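Long-range contacts in aldose 1-epimerase (Escherichia coli, PDB 3NRE), which probably interconverts the alpha and beta anomers of aldose sugars, as a putative aldose 1-epimerase (mutarotase) of the galactose mutarotase clan: residues T3-S8 with D100-V105; A55-G60 with D79-H84; A193-Q198 with I235-P240; Y220-E225 with M284-E289. All coordinates share one frame; numbering follows the deposited sequence.

The four contacts sample an all-beta chain of the aldose 1-epimerase family. Contact 1 lies at the N-terminal strand, where a small sheet meets the edge region of the large antiparallel sheet. Contact 4 pairs two strands within that same large sheet; its centre is about 19 Å from that of contact 1. Contact 3 lies about 20 Å from contact 4 between centres, and the two interleave along the chain. Contact 2 joins two loops about 29 Å from contact 1 and from contact 4, centre to centre. There, one diethylene glycol molecule hydrogen-bonds Asn56 and Arg57, and a second hydrogen-bonds His84; both are probably from the crystallisation liquor and may mark a pocket.

Contact 1 (T3-S8 with D100-V105); sequences TIYTLS and DSLCLV
Tyr5 and Leu102 meet where strand 4-8 packs against strand 101-105. The segment axes come within 7.5 Å and run 148° apart. No hydrogen bond crosses between the segments; side chains carry most of the contact. Leu102 CG is anti to its backbone N (chi1 180°), and the fork beyond it reaches the root of the tyrosine. Leu102 CD1 is 3.8 Å from Tyr5 CG, and CD2 lies close to Tyr5 CB. The two side chains cross at about a right angle. CD1 also makes an off-centre CH-pi contact, 4.2 Å from the centroid of the Tyr5 ring. Farther out, Leu104 CD2 approaches Tyr5 CE2 at 4.1 Å. His97 meets the Tyr5 ring edge to face.

Leu7 works against backbone instead. Its two methyls divide the work. CD2 lies 3.4 Å from Ser101 O, while CD1 rests 3.7 Å from Asp100 C. CD2 also comes to 4.2 Å from Leu102 CB. An alanine in place of Leu7 lacks both methyls and would probably leave a gap over the Asp100-Ser101 peptide and beside Leu102 CB. Ser8 O lies 3.9 Å from Asp100 CB. Val16 of strand 12-17 also touches Leu102 and Leu104. Apolar packing and a CH-pi contact thus join the segments, while hydrogen bonds to residues just outside them, Thr6 with His97 and Ser8 with Asp99, supply polar links.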
# COMPACT_ATOMS: atom_id res chain seq x y z
N THR A 3 -9.67 -18.36 -3.55
CA THR A 3 -10.62 -17.95 -4.57
C THR A 3 -10.09 -16.72 -5.27
O THR A 3 -9.65 -15.75 -4.61
CB THR A 3 -11.95 -17.60 -3.95
OG1 THR A 3 -12.30 -18.59 -2.94
CG2 THR A 3 -13.03 -17.47 -5.04
N ILE A 4 -10.23 -16.71 -6.61
CA ILE A 4 -9.92 -15.54 -7.40
C ILE A 4 -11.20 -15.02 -8.09
O ILE A 4 -11.91 -15.76 -8.80
CB ILE A 4 -8.91 -15.83 -8.52
CG1 ILE A 4 -7.61 -16.51 -8.01
CG2 ILE A 4 -8.57 -14.54 -9.27
CD1 ILE A 4 -6.85 -15.77 -7.12
N TYR A 5 -11.45 -13.74 -7.88
CA TYR A 5 -12.65 -13.04 -8.38
C TYR A 5 -12.23 -12.11 -9.49
O TYR A 5 -11.28 -11.35 -9.32
CB TYR A 5 -13.27 -12.18 -7.24
CG TYR A 5 -13.61 -12.99 -6.01
CD1 TYR A 5 -14.81 -13.66 -5.94
CD2 TYR A 5 -12.73 -13.11 -4.94
CE1 TYR A 5 -15.13 -14.44 -4.84
CE2 TYR A 5 -13.07 -13.88 -3.80
CZ TYR A 5 -14.26 -14.56 -3.81
OH TYR A 5 -14.64 -15.34 -2.73
N THR A 6 -12.93 -12.14 -10.62
CA THR A 6 -12.60 -11.30 -11.76
C THR A 6 -13.69 -10.24 -11.94
O THR A 6 -14.87 -10.58 -11.86
CB THR A 6 -12.47 -12.10 -13.00
OG1 THR A 6 -11.38 -13.01 -12.80
CG2 THR A 6 -12.21 -11.20 -14.25
N LEU A 7 -13.26 -9.01 -12.17
CA LEU A 7 -14.16 -7.90 -12.57
C LEU A 7 -13.72 -7.42 -13.90
O LEU A 7 -12.56 -7.44 -14.22
CB LEU A 7 -14.00 -6.71 -11.63
CG LEU A 7 -14.23 -6.88 -10.16
CD1 LEU A 7 -14.25 -5.50 -9.52
CD2 LEU A 7 -15.54 -7.62 -9.99
N SER A 8 -14.64 -6.87 -14.69
CA SER A 8 -14.24 -6.25 -15.91
C SER A 8 -15.21 -5.15 -16.32
O SER A 8 -16.37 -5.16 -15.94
CB SER A 8 -14.10 -7.29 -17.02
OG SER A 8 -15.31 -7.97 -17.30
N ASP A 100 -18.62 -5.59 -12.26
CA ASP A 100 -17.64 -4.50 -12.14
C ASP A 100 -17.40 -4.06 -10.69
O ASP A 100 -16.79 -3.01 -10.47
CB ASP A 100 -18.08 -3.29 -12.99
CG ASP A 100 -19.47 -2.74 -12.59
OD1 ASP A 100 -20.01 -3.15 -11.54
OD2 ASP A 100 -20.03 -1.91 -13.35
N SER A 101 -17.87 -4.84 -9.71
CA SER A 101 -17.60 -4.57 -8.29
C SER A 101 -17.42 -5.83 -7.42
O SER A 101 -17.94 -6.92 -7.71
CB SER A 101 -18.72 -3.70 -7.69
OG SER A 101 -19.87 -4.50 -7.45
N LEU A 102 -16.65 -5.66 -6.35
CA LEU A 102 -16.34 -6.71 -5.42
C LEU A 102 -16.17 -6.08 -4.04
O LEU A 102 -15.62 -4.98 -3.92
CB LEU A 102 -15.01 -7.41 -5.82
CG LEU A 102 -14.55 -8.55 -4.92
CD1 LEU A 102 -15.39 -9.81 -5.12
CD2 LEU A 102 -13.09 -8.86 -5.18
N CYS A 103 -16.64 -6.77 -3.01
CA CYS A 103 -16.39 -6.42 -1.62
C CYS A 103 -16.00 -7.66 -0.81
O CYS A 103 -16.65 -8.71 -0.85
CB CYS A 103 -17.63 -5.76 -1.01
SG CYS A 103 -17.27 -5.13 0.65
N LEU A 104 -14.86 -7.54 -0.12
CA LEU A 104 -14.34 -8.54 0.77
C LEU A 104 -14.25 -7.97 2.20
O LEU A 104 -14.04 -6.77 2.39
CB LEU A 104 -12.91 -8.90 0.38
CG LEU A 104 -12.64 -9.30 -1.06
CD1 LEU A 104 -11.13 -9.54 -1.31
CD2 LEU A 104 -13.44 -10.55 -1.43
N VAL A 105 -14.36 -8.85 3.18
CA VAL A 105 -14.23 -8.48 4.59
C VAL A 105 -13.26 -9.41 5.32
O VAL A 105 -13.10 -10.59 4.98
CB VAL A 105 -15.58 -8.42 5.27
CG1 VAL A 105 -16.52 -7.44 4.56
CG2 VAL A 105 -16.23 -9.78 5.33

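Contact 2 (A55-G60 with D79-H84); sequences ANRVSG and DAHYLH
Asp79 OD2 is gripped by two nitrogens of Arg57, NE and NH2, each at 2.8 Å. The Arg57 chain is extended from CG to NE (chi3 179°), which carries NE out to the carboxylate. The arginine meets OD2 side-on, with OD2 near the guanidinium plane. NE approaches on the syn side of the carboxylate, whose plane is 30° from that of the guanidinium. Asp79 OD1 takes the His81 N-H in an Asx turn. Leu83 CD1 sits over the centre of one guanidinium face, 3.6 Å from Arg57 CZ. The same methyl lies over the centre of a His84 ring face. An alanine at Arg57 would probably leave the Asp79 carboxylate without its cationic mate and the guanidinium side of Leu83 CD1 without its cover.

Backbone N-H groups add three more bonds. His84 N donates to Asn56 O (2.9 Å), Asn56 N to His84 ND1 (3.0 Å) and Gly60 N to His81 NE2 (3.1 Å). Arg57 NH1 and Asn56 ND2 bond one diethylene glycol and His84 NE2 another, so the contact may line the sugar pocket. Segment 55-60 links strands 48-51 and 62-65, while 79-84 lies between strands 68-71 and 93-97. Phe49 of strand 48-51 and His149 of strand 142-153 meet the His84 ring.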
# COMPACT_ATOMS: atom_id res chain seq x y z
N ALA A 55 0.28 0.92 8.33
CA ALA A 55 1.26 0.56 7.32
C ALA A 55 2.67 0.54 7.91
O ALA A 55 2.98 1.28 8.87
CB ALA A 55 1.23 1.56 6.19
N ASN A 56 3.53 -0.28 7.31
CA ASN A 56 4.96 -0.30 7.56
C ASN A 56 5.23 -0.87 8.97
O ASN A 56 4.53 -1.78 9.41
CB ASN A 56 5.64 1.09 7.24
CG ASN A 56 7.06 0.94 6.75
OD1 ASN A 56 7.96 0.68 7.55
ND2 ASN A 56 7.27 1.03 5.45
N ARG A 57 6.28 -0.40 9.63
CA ARG A 57 6.78 -0.98 10.86
C ARG A 57 6.72 0.04 11.99
O ARG A 57 6.78 1.24 11.72
CB ARG A 57 8.27 -1.29 10.66
CG ARG A 57 8.57 -2.26 9.49
CD ARG A 57 10.01 -2.39 9.17
NE ARG A 57 10.21 -3.36 8.07
CZ ARG A 57 10.07 -3.10 6.77
NH1 ARG A 57 9.76 -1.87 6.36
NH2 ARG A 57 10.24 -4.10 5.89
N VAL A 58 6.65 -0.44 13.24
CA VAL A 58 6.75 0.41 14.43
C VAL A 58 8.09 0.04 15.09
O VAL A 58 8.25 -1.08 15.57
CB VAL A 58 5.65 0.17 15.40
CG1 VAL A 58 5.81 1.13 16.63
CG2 VAL A 58 4.23 0.33 14.73
N SER A 59 9.07 0.96 15.02
CA SER A 59 10.42 0.60 15.48
C SER A 59 10.41 0.15 16.91
O SER A 59 9.81 0.80 17.80
CB SER A 59 11.44 1.68 15.17
OG SER A 59 11.07 2.85 15.81
N GLY A 60 11.06 -0.99 17.13
CA GLY A 60 11.10 -1.62 18.45
C GLY A 60 9.95 -2.57 18.76
O GLY A 60 9.96 -3.21 19.80
N ASP A 79 11.26 -10.72 8.56
CA ASP A 79 11.41 -9.36 9.14
C ASP A 79 11.27 -9.46 10.68
O ASP A 79 10.30 -10.10 11.19
CB ASP A 79 10.40 -8.41 8.53
CG ASP A 79 10.73 -6.91 8.76
OD1 ASP A 79 11.31 -6.52 9.81
OD2 ASP A 79 10.51 -6.14 7.80
N ALA A 80 12.22 -8.89 11.41
CA ALA A 80 12.15 -8.78 12.86
C ALA A 80 10.99 -7.90 13.33
O ALA A 80 10.47 -8.08 14.45
CB ALA A 80 13.48 -8.27 13.48
N HIS A 81 10.59 -6.97 12.49
CA HIS A 81 9.48 -6.09 12.84
C HIS A 81 8.17 -6.58 12.28
O HIS A 81 8.10 -6.95 11.12
CB HIS A 81 9.72 -4.66 12.34
CG HIS A 81 10.69 -3.92 13.18
ND1 HIS A 81 12.06 -4.04 13.01
CD2 HIS A 81 10.51 -3.14 14.27
CE1 HIS A 81 12.66 -3.34 13.96
NE2 HIS A 81 11.75 -2.76 14.71
N TYR A 82 7.16 -6.51 13.13
CA TYR A 82 5.77 -6.59 12.69
C TYR A 82 5.61 -5.59 11.56
O TYR A 82 6.04 -4.43 11.67
CB TYR A 82 4.86 -6.26 13.85
CG TYR A 82 3.38 -6.25 13.52
CD1 TYR A 82 2.78 -5.10 13.05
CD2 TYR A 82 2.59 -7.35 13.73
CE1 TYR A 82 1.40 -5.08 12.77
CE2 TYR A 82 1.21 -7.32 13.46
CZ TYR A 82 0.65 -6.18 13.01
OH TYR A 82 -0.73 -6.11 12.79
N LEU A 83 5.03 -6.05 10.44
CA LEU A 83 5.01 -5.30 9.19
C LEU A 83 3.60 -5.25 8.57
O LEU A 83 2.99 -6.28 8.39
CB LEU A 83 6.01 -6.00 8.26
CG LEU A 83 6.15 -5.52 6.88
CD1 LEU A 83 6.64 -4.02 6.82
CD2 LEU A 83 7.10 -6.39 6.00
N HIS A 84 3.12 -4.03 8.24
CA HIS A 84 1.95 -3.82 7.35
C HIS A 84 0.65 -4.37 7.88
O HIS A 84 -0.29 -4.56 7.09
CB HIS A 84 2.22 -4.45 5.98
CG HIS A 84 3.29 -3.77 5.20
ND1 HIS A 84 3.51 -2.42 5.26
CD2 HIS A 84 4.16 -4.26 4.29
CE1 HIS A 84 4.49 -2.11 4.44
NE2 HIS A 84 4.91 -3.21 3.83
O HOH W 1 6.65 -3.18 13.86

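Contact 3 (A193-Q198 with I235-P240); sequences APLPRQ and IFVSDP
Leu195 rests one methyl against two side chains of strand 235-237. Its CD1 lies 3.9 Å from Ile235 CG2 and 4.0 Å from Val237 CG2. The leucine side chain crosses both partners obliquely. On the valine, CG2 is anti to the carbonyl carbon and faces the leucine. This is the close, buried part of the contact, and the leucine's contacts here are apolar.

Val237 belongs to this close part with its other methyl too. CG1 is anti to the backbone N (chi1 -178°) and turns to the backbone of the loop. It comes to 3.4 Å from Gln198 O and 3.7 Å from Pro196 O. These are contacts of a methyl with carbonyl oxygens.

Toward the Gln198 side chain and the Ser238-Asp239 end the contact is looser and opens to solvent. The Gln198 CB points away from segment 235-240, and the residue is exposed. Its backbone does the touching, with Gln198 C 3.9 Å from Ser238 O. No hydrogen bond joins the two segments at either end. Within the loop, Gln198 N makes a weak bond to Pro196 O, at 3.3 Å. The directions of 195-198 and 235-238 differ by 41°, and the loop runs obliquely past the strand end without pairing with it.

Around the buried part, Ile160 of strand 159-162 touches both Leu195 and Ile235. Phe251 of strand 250-256 packs on Leu195, and Val200 of strand 200-205 on Ile235 and Val237. The loop therefore bridges the end of strand 193-194 and the sheet holding strands 200-205, 232-237 and 250-256.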
# COMPACT_ATOMS: atom_id res chain seq x y z
N ALA A 193 10.41 11.87 -12.93
CA ALA A 193 11.80 11.44 -12.86
C ALA A 193 11.87 9.92 -12.99
O ALA A 193 10.96 9.25 -12.59
CB ALA A 193 12.41 11.88 -11.52
N PRO A 194 13.00 9.40 -13.49
CA PRO A 194 13.16 7.93 -13.53
C PRO A 194 13.32 7.32 -12.14
O PRO A 194 13.71 8.04 -11.19
CB PRO A 194 14.46 7.73 -14.33
CG PRO A 194 15.25 9.04 -14.12
CD PRO A 194 14.19 10.12 -14.02
N LEU A 195 13.02 6.03 -12.01
CA LEU A 195 13.38 5.32 -10.79
C LEU A 195 14.88 5.07 -10.82
O LEU A 195 15.43 4.69 -11.85
CB LEU A 195 12.66 3.98 -10.65
CG LEU A 195 11.19 3.93 -10.18
CD1 LEU A 195 10.96 4.54 -8.78
CD2 LEU A 195 10.26 4.57 -11.27
N PRO A 196 15.57 5.25 -9.67
CA PRO A 196 16.95 4.80 -9.57
C PRO A 196 17.07 3.30 -9.88
O PRO A 196 16.17 2.54 -9.53
CB PRO A 196 17.28 5.01 -8.08
CG PRO A 196 16.25 5.97 -7.56
CD PRO A 196 15.05 5.88 -8.44
N ARG A 197 18.18 2.90 -10.48
CA ARG A 197 18.48 1.50 -10.75
C ARG A 197 19.37 0.93 -9.66
O ARG A 197 20.50 0.50 -9.91
CB ARG A 197 19.15 1.35 -12.14
CG ARG A 197 18.15 1.45 -13.29
CD ARG A 197 16.91 0.68 -12.93
NE ARG A 197 15.90 0.60 -14.00
CZ ARG A 197 14.95 1.51 -14.21
NH1 ARG A 197 14.87 2.61 -13.48
NH2 ARG A 197 14.07 1.33 -15.19
N GLN A 198 18.83 0.93 -8.45
CA GLN A 198 19.50 0.45 -7.25
C GLN A 198 18.43 0.37 -6.16
O GLN A 198 17.33 0.91 -6.31
CB GLN A 198 20.61 1.42 -6.80
CG GLN A 198 20.11 2.83 -6.53
CD GLN A 198 21.27 3.77 -6.24
OE1 GLN A 198 21.68 4.54 -7.11
NE2 GLN A 198 21.84 3.66 -5.05
N ILE A 235 8.55 4.48 -1.63
CA ILE A 235 9.02 3.97 -2.90
C ILE A 235 9.87 2.75 -2.56
O ILE A 235 10.76 2.82 -1.68
CB ILE A 235 9.91 4.95 -3.66
CG1 ILE A 235 9.15 6.22 -4.03
CG2 ILE A 235 10.52 4.30 -4.92
CD1 ILE A 235 7.91 6.00 -4.96
N PHE A 236 9.63 1.67 -3.29
CA PHE A 236 10.45 0.48 -3.25
C PHE A 236 10.98 0.14 -4.65
O PHE A 236 10.20 0.03 -5.60
CB PHE A 236 9.63 -0.71 -2.68
CG PHE A 236 10.45 -1.94 -2.56
CD1 PHE A 236 11.57 -1.92 -1.77
CD2 PHE A 236 10.14 -3.07 -3.25
CE1 PHE A 236 12.37 -3.02 -1.67
CE2 PHE A 236 10.95 -4.21 -3.16
CZ PHE A 236 12.05 -4.19 -2.36
N VAL A 237 12.30 -0.02 -4.75
CA VAL A 237 13.01 -0.61 -5.89
C VAL A 237 13.91 -1.66 -5.25
O VAL A 237 14.65 -1.37 -4.30
CB VAL A 237 13.87 0.37 -6.67
CG1 VAL A 237 14.54 -0.34 -7.87
CG2 VAL A 237 13.03 1.55 -7.12
N SER A 238 13.86 -2.87 -5.77
CA SER A 238 14.68 -3.95 -5.23
C SER A 238 16.12 -3.97 -5.81
O SER A 238 16.56 -3.00 -6.41
CB SER A 238 13.91 -5.27 -5.40
OG SER A 238 14.40 -6.32 -4.58
N ASP A 239 16.89 -5.04 -5.61
CA ASP A 239 18.25 -5.15 -6.17
C ASP A 239 18.57 -6.62 -6.39
O ASP A 239 18.14 -7.45 -5.58
CB ASP A 239 19.29 -4.55 -5.20
CG ASP A 239 20.74 -4.61 -5.74
OD1 ASP A 239 20.97 -4.29 -6.91
OD2 ASP A 239 21.66 -4.96 -4.97
N PRO A 240 19.29 -6.94 -7.47
CA PRO A 240 19.63 -8.36 -7.64
C PRO A 240 20.43 -9.01 -6.50
O PRO A 240 20.54 -10.23 -6.51
CB PRO A 240 20.39 -8.41 -8.95
CG PRO A 240 19.94 -7.20 -9.72
CD PRO A 240 19.45 -6.18 -8.72

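Contact 4 (Y220-E225 with M284-E289); sequences YAIIME and MSLRVE
Strands 220-225 and 284-289 run antiparallel, their axes 4.4 Å apart at closest, with six backbone hydrogen bonds pairing Ala221 with Glu289, Ile223 with Arg287 and Glu225 with Ser285. Ile222-Val288 and Met224-Leu286 are the non-hydrogen-bonded pairs between them.

On the face carrying Ile222, Met224, Leu286 and Val288 the contacts are apolar. Met224, a selenomethionine, lies alongside Leu286, whose CD2 touches Met224 CB at 3.9 Å. Diagonally, Ile222 CG2 reaches Leu286 CB at 4.0 Å. Phe152 of strand 142-153 packs on Ile222 and Met224.

The other face, with Ala221, Ile223, Glu225, Ser285, Arg287 and Glu289, is mixed and carries the charged groups. Arg287 is bent at chi3 (62°), and Ile223 CG1 lies over one face of its guanidinium, 3.9 Å from NH2. Arg287 NH1 forms a 3.0 Å salt bridge with Glu289 OE1, meeting that oxygen on its anti side. Glu289 OE2 has a second salt bridge, to Arg212. Arg287 NE gives a hydrogen bond to a water, 2.6 Å away, which in turn donates to Glu225 OE2. An apolar face packed on strand 142-153 and a face with charged, water-bonded groups fit a strand pair in an antiparallel sheet of a beta-sandwich, consistent with the galactose mutarotase fold.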
# COMPACT_ATOMS: atom_id res chain seq x y z
N TYR A 220 0.92 4.96 -22.23
CA TYR A 220 -0.07 5.40 -21.22
C TYR A 220 0.59 5.91 -19.92
O TYR A 220 1.81 5.79 -19.70
CB TYR A 220 -1.04 4.28 -20.91
CG TYR A 220 -0.43 3.16 -20.10
CD1 TYR A 220 -0.47 3.20 -18.74
CD2 TYR A 220 0.23 2.10 -20.69
CE1 TYR A 220 0.08 2.21 -17.97
CE2 TYR A 220 0.80 1.08 -19.92
CZ TYR A 220 0.75 1.16 -18.57
OH TYR A 220 1.31 0.20 -17.74
N ALA A 221 -0.25 6.51 -19.07
CA ALA A 221 0.13 6.88 -17.72
C ALA A 221 -1.01 6.40 -16.82
O ALA A 221 -2.15 6.25 -17.29
CB ALA A 221 0.30 8.38 -17.58
N ILE A 222 -0.70 6.19 -15.55
CA ILE A 222 -1.69 5.89 -14.51
C ILE A 222 -1.69 7.06 -13.56
O ILE A 222 -0.62 7.49 -13.13
CB ILE A 222 -1.33 4.62 -13.69
CG1 ILE A 222 -1.42 3.39 -14.58
CG2 ILE A 222 -2.24 4.48 -12.47
CD1 ILE A 222 -1.40 2.11 -13.80
N ILE A 223 -2.89 7.56 -13.27
CA ILE A 223 -3.11 8.68 -12.37
C ILE A 223 -3.65 8.10 -11.09
O ILE A 223 -4.72 7.51 -11.06
CB ILE A 223 -4.17 9.68 -12.87
CG1 ILE A 223 -3.71 10.37 -14.14
CG2 ILE A 223 -4.54 10.69 -11.77
CD1 ILE A 223 -2.45 11.10 -14.00
N MSE A 224 -2.86 8.28 -10.05
CA MSE A 224 -3.22 7.82 -8.70
C MSE A 224 -3.75 9.00 -7.88
O MSE A 224 -3.09 10.06 -7.82
CB MSE A 224 -2.00 7.20 -7.96
CG MSE A 224 -2.24 6.93 -6.44
SE MSE A 224 -0.86 6.03 -5.32
CE MSE A 224 -0.42 4.52 -6.38
N GLU A 225 -4.92 8.80 -7.26
CA GLU A 225 -5.55 9.80 -6.39
C GLU A 225 -6.06 9.12 -5.13
O GLU A 225 -6.55 8.00 -5.16
CB GLU A 225 -6.74 10.51 -7.06
CG GLU A 225 -6.32 11.38 -8.21
CD GLU A 225 -7.47 12.19 -8.82
OE1 GLU A 225 -8.43 12.58 -8.11
OE2 GLU A 225 -7.38 12.45 -10.03
N MSE A 284 -8.29 4.75 -2.78
CA MSE A 284 -7.24 4.99 -3.76
C MSE A 284 -7.91 4.77 -5.10
O MSE A 284 -8.58 3.75 -5.26
CB MSE A 284 -6.13 3.97 -3.57
CG MSE A 284 -5.10 3.91 -4.70
SE MSE A 284 -3.70 2.65 -4.50
CE MSE A 284 -4.63 0.98 -4.72
N SER A 285 -7.70 5.67 -6.06
CA SER A 285 -8.12 5.39 -7.41
C SER A 285 -6.93 5.39 -8.35
O SER A 285 -5.96 6.14 -8.16
CB SER A 285 -9.20 6.36 -7.85
OG SER A 285 -8.72 7.68 -8.08
N LEU A 286 -6.99 4.48 -9.34
CA LEU A 286 -5.97 4.42 -10.38
C LEU A 286 -6.67 4.60 -11.71
O LEU A 286 -7.46 3.76 -12.11
CB LEU A 286 -5.25 3.06 -10.34
CG LEU A 286 -4.54 2.68 -9.02
CD1 LEU A 286 -4.00 1.24 -9.11
CD2 LEU A 286 -3.45 3.69 -8.68
N ARG A 287 -6.36 5.67 -12.43
CA ARG A 287 -7.01 5.97 -13.68
C ARG A 287 -6.03 5.83 -14.82
O ARG A 287 -4.93 6.41 -14.75
CB ARG A 287 -7.63 7.37 -13.67
CG ARG A 287 -8.29 7.76 -14.97
CD ARG A 287 -9.23 8.97 -14.85
NE ARG A 287 -8.50 10.17 -14.44
CZ ARG A 287 -7.76 10.94 -15.24
NH1 ARG A 287 -7.60 10.66 -16.53
NH2 ARG A 287 -7.16 12.01 -14.74
N VAL A 288 -6.41 5.12 -15.88
CA VAL A 288 -5.52 4.95 -17.03
C VAL A 288 -5.82 6.04 -18.03
O VAL A 288 -6.98 6.28 -18.35
CB VAL A 288 -5.69 3.59 -17.75
CG1 VAL A 288 -4.52 3.34 -18.70
CG2 VAL A 288 -5.82 2.48 -16.76
N GLU A 289 -4.78 6.69 -18.53
CA GLU A 289 -4.98 7.64 -19.60
C GLU A 289 -3.94 7.55 -20.68
O GLU A 289 -2.80 7.12 -20.47
CB GLU A 289 -5.12 9.08 -19.07
CG GLU A 289 -3.94 9.65 -18.35
CD GLU A 289 -4.06 11.17 -18.10
OE1 GLU A 289 -5.19 11.68 -17.96
OE2 GLU A 289 -3.02 11.86 -18.02
O HOH W 2 -7.13 8.40 -10.30
O HOH W 3 -8.34 10.18 -11.80